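Local coordinates for mannitol dehydrogenase (Pseudomonas fluorescens, PDB 1LJ8), which binds NAD and probably acts as a mannitol 2-dehydrogenase, interconverting mannitol and fructose with the nicotinamide cofactor, at residues 6-9 with 10-13; 113-116 with 117-121; 331-334 with 335-339. One frame throughout, in Å; residues are numbered along the deposited sequence.

Contact 1. Residues 6-9 with 10-13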
ATOM      1  N   GLN A   6      21.301 -20.225  12.539  1.00 18.85           N
ATOM      2  CA  GLN A   6      22.140 -21.409  12.596  1.00 20.19           C
ATOM      3  C   GLN A   6      22.592 -21.853  11.218  1.00 20.45           C
ATOM      4  O   GLN A   6      23.740 -22.275  11.055  1.00 20.87           O
ATOM      5  CB  GLN A   6      21.396 -22.552  13.288  1.00 21.91           C
ATOM      6  CG  GLN A   6      22.306 -23.629  13.856  1.00 25.81           C
ATOM      7  CD  GLN A   6      23.328 -23.102  14.895  1.00 26.40           C
ATOM      8  OE1 GLN A   6      23.046 -22.186  15.694  1.00 27.33           O
ATOM      9  NE2 GLN A   6      24.539 -23.685  14.868  1.00 29.10           N
ATOM     10  N   ASN A   7      21.713 -21.710  10.211  1.00 17.95           N
ATOM     11  CA  ASN A   7      22.012 -22.172   8.869  1.00 18.43           C
ATOM     12  C   ASN A   7      22.442 -21.112   7.897  1.00 18.26           C
ATOM     13  O   ASN A   7      22.707 -21.400   6.723  1.00 17.56           O
ATOM     14  CB  ASN A   7      20.781 -22.866   8.264  1.00 18.55           C
ATOM     15  CG  ASN A   7      20.322 -24.060   9.077  1.00 21.49           C
ATOM     16  OD1 ASN A   7      21.132 -24.696   9.816  1.00 21.23           O
ATOM     17  ND2 ASN A   7      19.047 -24.412   8.934  1.00 15.16           N
ATOM     18  N   LEU A   8      22.527 -19.884   8.385  1.00 19.48           N
ATOM     19  CA  LEU A   8      22.837 -18.754   7.512  1.00 20.66           C
ATOM     20  C   LEU A   8      24.075 -18.952   6.634  1.00 22.13           C
ATOM     21  O   LEU A   8      24.111 -18.481   5.501  1.00 21.90           O
ATOM     22  CB  LEU A   8      22.948 -17.497   8.367  1.00 20.43           C
ATOM     23  CG  LEU A   8      22.978 -16.126   7.667  1.00 21.52           C
ATOM     24  CD1 LEU A   8      21.740 -15.942   6.738  1.00 20.33           C
ATOM     25  CD2 LEU A   8      23.005 -15.049   8.771  1.00 22.57           C
ATOM     26  N   THR A   9      25.089 -19.656   7.139  1.00 23.53           N
ATOM     27  CA  THR A   9      26.289 -19.840   6.330  1.00 24.64           C
ATOM     28  C   THR A   9      26.253 -21.121   5.504  1.00 24.78           C
ATOM     29  O   THR A   9      27.223 -21.466   4.818  1.00 25.73           O
ATOM     30  CB  THR A   9      27.583 -19.833   7.228  1.00 26.45           C
ATOM     31  OG1 THR A   9      27.603 -20.981   8.080  1.00 26.79           O
ATOM     32  CG2 THR A   9      27.619 -18.568   8.071  1.00 28.10           C
ATOM     33  N   GLN A  10      25.132 -21.826   5.542  1.00 23.55           N
ATOM     34  CA  GLN A  10      25.027 -23.062   4.786  1.00 24.85           C
ATOM     35  C   GLN A  10      23.970 -23.010   3.662  1.00 23.79           C
ATOM     36  O   GLN A  10      23.332 -24.025   3.352  1.00 24.05           O
ATOM     37  CB  GLN A  10      24.682 -24.199   5.732  1.00 28.38           C
ATOM     38  CG  GLN A  10      25.550 -24.273   6.976  1.00 34.14           C
ATOM     39  CD  GLN A  10      25.054 -25.371   7.906  1.00 37.70           C
ATOM     40  OE1 GLN A  10      24.962 -26.537   7.496  1.00 38.89           O
ATOM     41  NE2 GLN A  10      24.722 -25.009   9.154  1.00 39.17           N
ATOM     42  N   LEU A  11      23.774 -21.840   3.059  1.00 19.95           N
ATOM     43  CA  LEU A  11      22.797 -21.710   1.973  1.00 19.67           C
ATOM     44  C   LEU A  11      23.523 -21.755   0.643  1.00 19.98           C
ATOM     45  O   LEU A  11      24.753 -21.731   0.603  1.00 20.86           O
ATOM     46  CB  LEU A  11      22.028 -20.369   2.096  1.00 18.00           C
ATOM     47  CG  LEU A  11      21.347 -20.223   3.467  1.00 19.14           C
ATOM     48  CD1 LEU A  11      20.685 -18.823   3.587  1.00 17.35           C
ATOM     49  CD2 LEU A  11      20.291 -21.314   3.629  1.00 18.41           C
ATOM     50  N   ALA A  12      22.770 -21.807  -0.450  1.00 19.34           N
ATOM     51  CA  ALA A  12      23.369 -21.850  -1.775  1.00 21.10           C
ATOM     52  C   ALA A  12      24.305 -20.652  -1.962  1.00 22.27           C
ATOM     53  O   ALA A  12      24.049 -19.553  -1.454  1.00 22.34           O
ATOM     54  CB  ALA A  12      22.276 -21.864  -2.839  1.00 19.05           C
ATOM     55  N   PRO A  13      25.408 -20.846  -2.715  1.00 23.52           N
ATOM     56  CA  PRO A  13      26.422 -19.819  -2.983  1.00 24.56           C
ATOM     57  C   PRO A  13      25.929 -18.470  -3.489  1.00 23.44           C
ATOM     58  O   PRO A  13      26.467 -17.432  -3.118  1.00 24.18           O
ATOM     59  CB  PRO A  13      27.326 -20.486  -4.033  1.00 25.84           C
ATOM     60  CG  PRO A  13      27.176 -21.914  -3.766  1.00 27.02           C
ATOM     61  CD  PRO A  13      25.707 -22.079  -3.465  1.00 25.37           C
TER
HETATM   62  O   HOH W   1      25.243 -19.288   3.179  1.00 21.74           O
HETATM   63  O   HOH W   2      27.259 -21.763   1.945  1.00 33.66           O
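N7 and Q10 close a type I beta turn in the loop that precedes strand 27-32, with L8 and T9 at its corners, and the contact is local and lies at the protein surface. Q10 N gives its proton to N7 O at 2.7 Å. The side chain of Q10 doubles back over the turn. Its CG stands anti to its own carbonyl carbon (chi1 -49°) and the chain then runs extended, which brings the amide to the start of the segment, where NE2 makes a weak bond to Q6 O at 3.5 Å. The amide planes of N7 and Q10 are nearly perpendicular, and the ND2 of N7 is turned to K2 O instead. On another side of the turn, L11 lays CG against N7 O (3.7 Å) and reaches L8 through CD1, 4.4 Å from L8 CD1; both leucines also touch V98 of strand 96-107, so the loop packs against an inner strand of the mixed sheet. Replacing L11 by an alanine is likely to open a gap beside L8 CD1 and to leave V98 with only L8 of the two leucines against it. Two waters stitch the exit of the turn: one gives a proton to L8 O at 2.7 Å and accepts from L11 N, and the other donates to both T9 O and L11 O, 2.8 Å from the latter.

Contact 2. Residues 113-116 with 117-121; sequences QALI and DKLAS
The amide of Q113 and the carboxylate of D117 meet one helical turn apart, their planes 59° to each other, in helix 112-119 of the Rossmann domain. Q113 NE2 donates to D117 OD1 at 2.9 Å with an N-H...O angle of 160°. The acceptor lies close to the plane of the amide, whereas the NE2 group comes to OD1 from above the plane of the carboxylate. This is an i to i+4 side-chain bond running alongside the backbone bond from D117 N to Q113 O (2.8 Å), so the same two residues are joined twice. A bend at chi2 (60°) in Q113 is what turns its amide along the helix to D117. Q175 of helix 165-178 completes the arrangement: its NE2 donates to D117 OD1 and its OE1 accepts from Q113 NE2. The carboxylate oxygen therefore has two amide donors, and the three side chains tie the two helices together, probably fixing how the Q113 amide is rotated.

The buried side of the helix is apolar. L115 CD1 packs against L119 CG at 4.2 Å, the two side chains slanting past each other, and L119 CG also rests 3.3 Å from L115 O. L115 continues onto V63 of strand 59-64 and onto F168, while L119 meets A172; the side chain of L115 stands about 9 Å from the bound NAD. K118 leads elsewhere, its NZ donating to Q27 OE1. At the helix end, A120 N bonds to I116 O at 2.8 Å. Next, K118 O takes both the backbone N of S121, at 3.1 Å, and S121 OG, at 2.9 Å.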
ATOM      1  N   GLN A 113       0.592  -2.581  26.807  1.00 15.64           N
ATOM      2  CA  GLN A 113       1.628  -1.752  27.436  1.00 16.88           C
ATOM      3  C   GLN A 113       3.056  -2.028  26.951  1.00 18.20           C
ATOM      4  O   GLN A 113       3.885  -1.094  26.886  1.00 15.79           O
ATOM      5  CB  GLN A 113       1.563  -1.862  28.990  1.00 16.05           C
ATOM      6  CG  GLN A 113       2.448  -0.800  29.701  1.00 17.32           C
ATOM      7  CD  GLN A 113       2.043   0.648  29.345  1.00 18.03           C
ATOM      8  OE1 GLN A 113       0.865   0.994  29.313  1.00 18.09           O
ATOM      9  NE2 GLN A 113       3.044   1.493  29.081  1.00 18.28           N
ATOM     10  N   ALA A 114       3.357  -3.294  26.619  1.00 17.79           N
ATOM     11  CA  ALA A 114       4.689  -3.643  26.115  1.00 17.76           C
ATOM     12  C   ALA A 114       4.896  -2.898  24.786  1.00 16.57           C
ATOM     13  O   ALA A 114       5.987  -2.432  24.513  1.00 16.05           O
ATOM     14  CB  ALA A 114       4.804  -5.153  25.872  1.00 18.77           C
ATOM     15  N   LEU A 115       3.852  -2.809  23.979  1.00 15.62           N
ATOM     16  CA  LEU A 115       3.962  -2.097  22.696  1.00 16.38           C
ATOM     17  C   LEU A 115       4.118  -0.582  22.926  1.00 15.13           C
ATOM     18  O   LEU A 115       4.917   0.092  22.252  1.00 14.15           O
ATOM     19  CB  LEU A 115       2.725  -2.397  21.884  1.00 17.01           C
ATOM     20  CG  LEU A 115       2.609  -1.794  20.506  1.00 16.38           C
ATOM     21  CD1 LEU A 115       3.993  -1.922  19.785  1.00 16.30           C
ATOM     22  CD2 LEU A 115       1.444  -2.557  19.755  1.00 16.50           C
ATOM     23  N   ILE A 116       3.339  -0.032  23.858  1.00 12.77           N
ATOM     24  CA  ILE A 116       3.452   1.402  24.195  1.00 13.99           C
ATOM     25  C   ILE A 116       4.884   1.672  24.685  1.00 14.82           C
ATOM     26  O   ILE A 116       5.537   2.656  24.282  1.00 15.00           O
ATOM     27  CB  ILE A 116       2.402   1.824  25.291  1.00 14.00           C
ATOM     28  CG1 ILE A 116       0.985   1.675  24.713  1.00 14.18           C
ATOM     29  CG2 ILE A 116       2.668   3.282  25.794  1.00 14.62           C
ATOM     30  CD1 ILE A 116      -0.138   1.786  25.799  1.00 14.62           C
ATOM     31  N   ASP A 117       5.399   0.775  25.538  1.00 14.41           N
ATOM     32  CA  ASP A 117       6.764   0.946  26.067  1.00 15.77           C
ATOM     33  C   ASP A 117       7.803   0.961  24.948  1.00 15.85           C
ATOM     34  O   ASP A 117       8.761   1.731  24.986  1.00 14.98           O
ATOM     35  CB  ASP A 117       7.140  -0.187  27.035  1.00 16.39           C
ATOM     36  CG  ASP A 117       6.442  -0.057  28.396  1.00 19.82           C
ATOM     37  OD1 ASP A 117       5.931   1.031  28.697  1.00 19.43           O
ATOM     38  OD2 ASP A 117       6.427  -1.064  29.155  1.00 23.31           O
ATOM     39  N   LYS A 118       7.629   0.061  23.995  1.00 15.38           N
ATOM     40  CA  LYS A 118       8.570  -0.008  22.854  1.00 14.99           C
ATOM     41  C   LYS A 118       8.501   1.304  22.061  1.00 15.23           C
ATOM     42  O   LYS A 118       9.532   1.902  21.748  1.00 15.76           O
ATOM     43  CB  LYS A 118       8.181  -1.183  21.934  1.00 14.00           C
ATOM     44  CG  LYS A 118       9.040  -1.270  20.630  1.00 12.18           C
ATOM     45  CD  LYS A 118      10.542  -1.453  20.920  1.00 13.78           C
ATOM     46  CE  LYS A 118      10.851  -2.841  21.499  1.00 16.15           C
ATOM     47  NZ  LYS A 118      12.334  -2.993  21.734  1.00 17.53           N
ATOM     48  N   LEU A 119       7.291   1.735  21.728  1.00 14.71           N
ATOM     49  CA  LEU A 119       7.118   2.989  20.969  1.00 14.82           C
ATOM     50  C   LEU A 119       7.608   4.218  21.758  1.00 16.03           C
ATOM     51  O   LEU A 119       7.933   5.257  21.185  1.00 16.11           O
ATOM     52  CB  LEU A 119       5.646   3.180  20.593  1.00 14.16           C
ATOM     53  CG  LEU A 119       5.097   2.085  19.660  1.00 14.94           C
ATOM     54  CD1 LEU A 119       3.549   2.222  19.594  1.00 16.19           C
ATOM     55  CD2 LEU A 119       5.741   2.196  18.266  1.00 14.47           C
ATOM     56  N   ALA A 120       7.626   4.110  23.080  1.00 15.34           N
ATOM     57  CA  ALA A 120       8.073   5.212  23.922  1.00 15.73           C
ATOM     58  C   ALA A 120       9.545   5.114  24.337  1.00 17.14           C
ATOM     59  O   ALA A 120      10.035   5.983  25.070  1.00 17.75           O
ATOM     60  CB  ALA A 120       7.141   5.316  25.192  1.00 16.77           C
ATOM     61  N   SER A 121      10.262   4.088  23.863  1.00 16.26           N
ATOM     62  CA  SER A 121      11.670   3.928  24.238  1.00 18.26           C
ATOM     63  C   SER A 121      12.506   4.976  23.482  1.00 18.80           C
ATOM     64  O   SER A 121      12.289   5.249  22.284  1.00 17.52           O
ATOM     65  CB  SER A 121      12.169   2.490  24.012  1.00 21.89           C
ATOM     66  OG  SER A 121      12.247   2.117  22.651  1.00 27.38           O
TER

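Contact 3. Residues 331-334 with 335-339; sequences MRAY and MDLDV
V339 sets its CG2 methyl over one face of the Y334 ring, 3.9 Å from the centroid, in a CH-pi contact that spans five residues of helix 325-339. Over the face the methyl sits toward CE2, V339 CG2 being 3.5 Å from Y334 CE2. Two features allow it. Y334 has CG anti to its backbone N (chi1 177°), and the last turn of the helix widens to a pi-type turn, so that V339 N bonds to Y334 O at 3.1 Å, nearly along the C=O axis. The same oxygen also accepts D338 N at 3.0 Å, from well above the carbonyl plane; it is thus gripped by two donors. Across the ring from CE2, D338 OD2 comes to 3.6 Å from Y334 CD1, the carboxylate standing steeply to the ring.

One turn back along the helix, the selenomethionines M331 and M335 pack through their ends, M331 CE lying 3.9 Å from M335 SE. The M331 chain is extended, while M335 bends at its last torsion and folds its CE methyl back toward M331 CG. On a polar flank, a water gives a proton to D336 OD1 at 3.1 Å and weakly accepts from R332 NH1 at the guanidinium edge. The charges of R332 and D336 do not meet directly.

Outer partners position the polar groups: K355 forms a salt bridge with D336 OD1, Q356 holds R332 NH2, and R402 NE forms a salt bridge with D338 OD2. The contact belongs to the helical C-terminal domain. M331 and M335 lie between helices 289-313 and 351-362, Y334 and V339 meet T389 of helix 387-396, and A333 and L337 touch R402 of helix 401-413.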
HETATM    1  N   MSE A 331      -5.400   0.711 -20.821  1.00 14.68           N
HETATM    2  CA  MSE A 331      -4.525   1.378 -19.819  1.00 13.96           C
HETATM    3  C   MSE A 331      -3.840   2.620 -20.416  1.00 15.02           C
HETATM    4  O   MSE A 331      -3.776   3.690 -19.783  1.00 13.98           O
HETATM    5  CB  MSE A 331      -3.425   0.410 -19.337  1.00 14.18           C
HETATM    6  CG  MSE A 331      -2.260   1.079 -18.547  1.00 13.21           C
HETATM    7 SE   MSE A 331      -1.082  -0.411 -17.954  1.00 23.64          SE
HETATM    8  CE  MSE A 331       0.364   0.677 -17.196  1.00 14.73           C
ATOM      9  N   ARG A 332      -3.326   2.489 -21.642  1.00 14.19           N
ATOM     10  CA  ARG A 332      -2.668   3.642 -22.257  1.00 15.33           C
ATOM     11  C   ARG A 332      -3.644   4.790 -22.477  1.00 14.80           C
ATOM     12  O   ARG A 332      -3.303   5.961 -22.257  1.00 15.19           O
ATOM     13  CB  ARG A 332      -2.018   3.253 -23.596  1.00 17.30           C
ATOM     14  CG  ARG A 332      -0.805   2.375 -23.489  1.00 20.24           C
ATOM     15  CD  ARG A 332      -0.106   2.336 -24.848  1.00 25.99           C
ATOM     16  NE  ARG A 332       0.973   1.345 -24.920  1.00 30.32           N
ATOM     17  CZ  ARG A 332       2.222   1.529 -24.484  1.00 32.33           C
ATOM     18  NH1 ARG A 332       2.587   2.675 -23.917  1.00 34.63           N
ATOM     19  NH2 ARG A 332       3.120   0.563 -24.653  1.00 32.15           N
ATOM     20  N   ALA A 333      -4.864   4.466 -22.893  1.00 13.60           N
ATOM     21  CA  ALA A 333      -5.856   5.530 -23.118  1.00 15.50           C
ATOM     22  C   ALA A 333      -6.212   6.200 -21.777  1.00 15.31           C
ATOM     23  O   ALA A 333      -6.326   7.415 -21.679  1.00 14.60           O
ATOM     24  CB  ALA A 333      -7.118   4.950 -23.763  1.00 15.65           C
ATOM     25  N   TYR A 334      -6.420   5.388 -20.740  1.00 14.03           N
ATOM     26  CA  TYR A 334      -6.727   5.940 -19.429  1.00 14.64           C
ATOM     27  C   TYR A 334      -5.581   6.842 -18.948  1.00 12.65           C
ATOM     28  O   TYR A 334      -5.821   7.997 -18.498  1.00 13.58           O
ATOM     29  CB  TYR A 334      -6.982   4.792 -18.418  1.00 13.44           C
ATOM     30  CG  TYR A 334      -7.242   5.269 -17.016  1.00 13.78           C
ATOM     31  CD1 TYR A 334      -8.475   5.820 -16.669  1.00 12.53           C
ATOM     32  CD2 TYR A 334      -6.263   5.159 -16.022  1.00 11.39           C
ATOM     33  CE1 TYR A 334      -8.732   6.262 -15.386  1.00 13.93           C
ATOM     34  CE2 TYR A 334      -6.535   5.582 -14.695  1.00 10.45           C
ATOM     35  CZ  TYR A 334      -7.777   6.134 -14.403  1.00 12.43           C
ATOM     36  OH  TYR A 334      -8.111   6.588 -13.145  1.00 12.35           O
HETATM   37  N   MSE A 335      -4.332   6.357 -19.044  1.00 14.33           N
HETATM   38  CA  MSE A 335      -3.160   7.144 -18.596  1.00 12.89           C
HETATM   39  C   MSE A 335      -2.976   8.423 -19.451  1.00 15.39           C
HETATM   40  O   MSE A 335      -2.778   9.520 -18.923  1.00 13.97           O
HETATM   41  CB  MSE A 335      -1.859   6.331 -18.709  1.00 15.19           C
HETATM   42  CG  MSE A 335      -1.769   5.224 -17.694  1.00 12.03           C
HETATM   43 SE   MSE A 335       0.052   4.535 -17.574  1.00 23.79          SE
HETATM   44  CE  MSE A 335       0.299   3.930 -19.404  1.00 16.81           C
ATOM     45  N   ASP A 336      -3.038   8.258 -20.767  1.00 15.88           N
ATOM     46  CA  ASP A 336      -2.795   9.398 -21.655  1.00 16.45           C
ATOM     47  C   ASP A 336      -3.889  10.438 -21.729  1.00 16.59           C
ATOM     48  O   ASP A 336      -3.602  11.639 -21.725  1.00 16.90           O
ATOM     49  CB  ASP A 336      -2.530   8.939 -23.102  1.00 17.57           C
ATOM     50  CG  ASP A 336      -1.273   8.115 -23.247  1.00 21.17           C
ATOM     51  OD1 ASP A 336      -0.359   8.190 -22.406  1.00 21.07           O
ATOM     52  OD2 ASP A 336      -1.181   7.360 -24.235  1.00 23.15           O
ATOM     53  N   LEU A 337      -5.145   9.995 -21.778  1.00 15.90           N
ATOM     54  CA  LEU A 337      -6.242  10.948 -21.960  1.00 15.91           C
ATOM     55  C   LEU A 337      -6.947  11.406 -20.701  1.00 17.10           C
ATOM     56  O   LEU A 337      -7.458  12.527 -20.636  1.00 17.36           O
ATOM     57  CB  LEU A 337      -7.288  10.348 -22.883  1.00 17.22           C
ATOM     58  CG  LEU A 337      -6.752   9.811 -24.218  1.00 18.22           C
ATOM     59  CD1 LEU A 337      -7.858   9.041 -24.925  1.00 21.18           C
ATOM     60  CD2 LEU A 337      -6.253  10.991 -25.077  1.00 21.53           C
ATOM     61  N   ASP A 338      -6.961  10.548 -19.678  1.00 15.27           N
ATOM     62  CA  ASP A 338      -7.694  10.909 -18.469  1.00 14.26           C
ATOM     63  C   ASP A 338      -6.829  11.417 -17.339  1.00 14.58           C
ATOM     64  O   ASP A 338      -7.152  12.446 -16.742  1.00 15.92           O
ATOM     65  CB  ASP A 338      -8.555   9.712 -17.985  1.00 16.56           C
ATOM     66  CG  ASP A 338      -9.560   9.234 -19.060  1.00 20.89           C
ATOM     67  OD1 ASP A 338     -10.017  10.103 -19.851  1.00 21.07           O
ATOM     68  OD2 ASP A 338      -9.900   8.014 -19.111  1.00 20.09           O
ATOM     69  N   VAL A 339      -5.726  10.724 -17.065  1.00 13.06           N
ATOM     70  CA  VAL A 339      -4.875  11.129 -15.946  1.00 12.89           C
ATOM     71  C   VAL A 339      -3.818  12.184 -16.268  1.00 14.62           C
ATOM     72  O   VAL A 339      -3.689  13.162 -15.550  1.00 14.80           O
ATOM     73  CB  VAL A 339      -4.141   9.850 -15.328  1.00 14.21           C
ATOM     74  CG1 VAL A 339      -3.208  10.279 -14.163  1.00 14.31           C
ATOM     75  CG2 VAL A 339      -5.222   8.806 -14.865  1.00 13.43           C
TER
HETATM   76  O   HOH W   3       1.371   5.680 -22.739  1.00 45.11           O

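In the fold
The three contacts follow one another along the chain and lie far apart. Contact 1 is in the loop before strand 27-32; contact 2 is on helix 112-119 of the Rossmann domain; contact 3 is on helix 325-339 of the C-terminal domain. Centre to centre, contacts 1 and 2 are about 34 Å apart, 1 and 3 about 47 Å, and 2 and 3 about 46 Å, and none touch. Contacts 1 and 2 both pack onto strands of the seven-stranded mixed sheet, 96-107 and 59-64 respectively. Contact 2 lies near the NAD site, in the Rossmann half, which carries NAD-binding R66 and D69; contact 3 belongs to the helical half on the other side of the chain's centre.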